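Local coordinates for protein hydrolase, isochorismatase family (Pseudomonas putida KT2440, PDB 4H17) that is probably a hydrolase of the isochorismatase family, built on a Rossmann-like fold, with its substrate not assigned, at residues A[32-37]-A[76-81]. Residues are numbered along the deposited sequence; the frame is centred on the assembly and turned at random. Where two conformers were deposited one is given.
Sequences QKEYLS and GGRFDP. With EDO (1,2-ethanediol), chain G; SO4 (sulfate ion), chain C.
The short 3-10 turn 33-35 meets a type II beta turn, Gly77 to Asp80, with the CA atoms of Glu34 and Phe79 5.7 Å apart. A glutamate suits position 34 because it brings two acceptors and a methylene. Glu34 OE1 accepts the backbone N-H of Phe79 at 2.8 Å, nearly straight (173°) though from above the carboxylate plane, while Glu34 OE2 offers its syn lone pair to Arg78 NH1, a charged in-plane donor, in a salt bridge of 3.1 Å. The anti chi1 (179°) sets Glu34 CG over the centre of the Phe79 ring, a CH-pi contact, and the bend at chi2 swings the carboxylate toward its donors. An alanine in place of Glu34 would probably leave the Phe79 N-H and the Arg78 charge without these acceptors and the ring without the methylene over its centre. Phe79, flat enough to take CG on a face, turns an edge to the Tyr35 face (planes at 73°); Met8 of the second subunit also packs on it. Gln32 OE1 accepts from His71 N, while Gln32 NE2 donates to Gly86 O and to a water that donates to Phe79 O. The Tyr35 hydroxyl donates to sulfate O4 at 2.7 Å; His71, Ser135, Ser136 and Met132 also bind this sulfate. Two loops that follow parallel strands thus join beside an anion site, consistent with a pocket wall where a buried carboxylate fixes the turn, with Phe79 behind the Tyr35 hydroxyl.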
loop_
_atom_site.group_PDB
_atom_site.type_symbol
_atom_site.label_atom_id
_atom_site.label_comp_id
_atom_site.label_asym_id
_atom_site.label_seq_id
_atom_site.Cartn_x
_atom_site.Cartn_y
_atom_site.Cartn_z
ATOM N N GLN A 32 -2.820 18.131 8.685
ATOM C CA GLN A 32 -2.338 18.602 9.983
ATOM C C GLN A 32 -1.000 19.331 9.914
ATOM O O GLN A 32 -0.207 19.128 9.010
ATOM C CB GLN A 32 -2.217 17.454 10.951
ATOM C CG GLN A 32 -3.529 16.754 11.212
ATOM C CD GLN A 32 -3.345 15.573 12.099
ATOM O OE1 GLN A 32 -3.243 14.414 11.635
ATOM N NE2 GLN A 32 -3.332 15.835 13.424
ATOM N N LYS A 33 -0.759 20.168 10.928
ATOM C CA LYS A 33 0.404 21.070 10.918
ATOM C C LYS A 33 1.786 20.352 11.051
ATOM O O LYS A 33 2.827 20.904 10.631
ATOM C CB LYS A 33 0.259 22.159 11.985
ATOM C CG LYS A 33 -0.890 23.110 11.817
ATOM C CD LYS A 33 -0.826 24.243 12.842
ATOM C CE LYS A 33 -1.879 25.286 12.610
ATOM N NZ LYS A 33 -1.851 26.260 13.726
ATOM N N GLU A 34 1.794 19.120 11.571
ATOM C CA GLU A 34 2.980 18.279 11.625
ATOM C C GLU A 34 3.725 18.295 10.296
ATOM O O GLU A 34 4.951 18.349 10.281
ATOM C CB GLU A 34 2.578 16.846 11.976
ATOM C CG GLU A 34 3.742 15.872 12.037
ATOM C CD GLU A 34 4.677 16.064 13.219
ATOM O OE1 GLU A 34 4.200 16.144 14.372
ATOM O OE2 GLU A 34 5.906 16.131 13.031
ATOM N N TYR A 35 2.978 18.350 9.196
ATOM C CA TYR A 35 3.556 18.207 7.877
ATOM C C TYR A 35 4.125 19.497 7.296
ATOM O O TYR A 35 4.557 19.492 6.113
ATOM C CB TYR A 35 2.526 17.620 6.926
ATOM C CG TYR A 35 2.038 16.240 7.261
ATOM C CD1 TYR A 35 2.936 15.168 7.365
ATOM C CD2 TYR A 35 0.675 15.984 7.481
ATOM C CE1 TYR A 35 2.473 13.896 7.645
ATOM C CE2 TYR A 35 0.229 14.708 7.777
ATOM C CZ TYR A 35 1.117 13.683 7.856
ATOM O OH TYR A 35 0.475 12.475 8.121
ATOM N N LEU A 36 4.021 20.614 8.038
ATOM C CA LEU A 36 4.458 21.915 7.488
ATOM C C LEU A 36 5.891 22.288 7.912
ATOM O O LEU A 36 6.473 23.264 7.409
ATOM C CB LEU A 36 3.472 22.996 7.915
ATOM C CG LEU A 36 1.997 22.922 7.509
ATOM C CD1 LEU A 36 1.130 24.068 8.034
ATOM C CD2 LEU A 36 1.851 22.806 6.009
ATOM N N SER A 37 6.469 21.528 8.829
ATOM C CA SER A 37 7.795 21.808 9.329
ATOM C C SER A 37 8.412 20.530 9.923
ATOM O O SER A 37 7.735 19.532 10.047
ATOM C CB SER A 37 7.742 22.934 10.372
ATOM O OG SER A 37 7.155 22.455 11.572
ATOM N N GLY A 76 3.110 15.471 23.594
ATOM C CA GLY A 76 4.537 15.808 23.569
ATOM C C GLY A 76 5.342 15.243 22.421
ATOM O O GLY A 76 6.547 15.417 22.356
ATOM N N GLY A 77 4.666 14.587 21.501
ATOM C CA GLY A 77 5.331 13.814 20.441
ATOM C C GLY A 77 4.852 14.199 19.071
ATOM O O GLY A 77 4.391 15.309 18.834
ATOM N N ARG A 78 4.976 13.281 18.123
ATOM C CA ARG A 78 4.533 13.538 16.784
ATOM C C ARG A 78 3.001 13.641 16.701
ATOM O O ARG A 78 2.288 12.911 17.391
ATOM C CB ARG A 78 5.097 12.440 15.849
ATOM C CG ARG A 78 6.632 12.419 15.744
ATOM C CD ARG A 78 7.156 13.619 14.977
ATOM N NE ARG A 78 8.587 13.816 15.191
ATOM C CZ ARG A 78 9.255 14.941 14.930
ATOM N NH1 ARG A 78 8.654 16.013 14.405
ATOM N NH2 ARG A 78 10.547 14.984 15.178
ATOM N N PHE A 79 2.511 14.564 15.876
ATOM C CA PHE A 79 1.093 14.891 15.747
ATOM C C PHE A 79 0.462 15.187 17.105
ATOM O O PHE A 79 -0.707 14.909 17.331
ATOM C CB PHE A 79 0.311 13.745 15.053
ATOM C CG PHE A 79 0.912 13.322 13.715
ATOM C CD1 PHE A 79 1.960 12.431 13.629
ATOM C CD2 PHE A 79 0.430 13.904 12.525
ATOM C CE1 PHE A 79 2.510 12.074 12.407
ATOM C CE2 PHE A 79 0.980 13.544 11.293
ATOM C CZ PHE A 79 2.026 12.647 11.240
ATOM N N ASP A 80 1.251 15.803 17.988
ATOM C CA ASP A 80 0.836 16.090 19.347
ATOM C C ASP A 80 -0.571 16.721 19.426
ATOM O O ASP A 80 -0.755 17.852 18.994
ATOM C CB ASP A 80 1.854 17.061 19.909
ATOM C CG ASP A 80 1.630 17.403 21.350
ATOM O OD1 ASP A 80 0.646 16.967 21.957
ATOM O OD2 ASP A 80 2.472 18.184 21.855
ATOM N N PRO A 81 -1.533 16.042 20.068
ATOM C CA PRO A 81 -2.869 16.586 20.076
ATOM C C PRO A 81 -3.060 17.731 21.062
ATOM O O PRO A 81 -4.076 18.407 21.006
ATOM C CB PRO A 81 -3.717 15.400 20.423
ATOM C CG PRO A 81 -2.822 14.560 21.319
ATOM C CD PRO A 81 -1.468 14.707 20.687
HETATM C C1 EDO G . 7.199 9.733 19.405
HETATM O O1 EDO G . 7.266 10.922 20.225
HETATM C C2 EDO G . 5.766 9.428 19.077
HETATM O O2 EDO G . 5.188 10.467 18.270
HETATM S S SO4 C . 1.235 9.150 7.541
HETATM O O1 SO4 C . -0.011 9.116 8.336
HETATM O O2 SO4 C . 0.963 8.979 6.137
HETATM O O3 SO4 C . 2.065 8.001 7.978
HETATM O O4 SO4 C . 2.051 10.347 7.819
HETATM O O HOH W 1 -3.102 14.690 15.931
#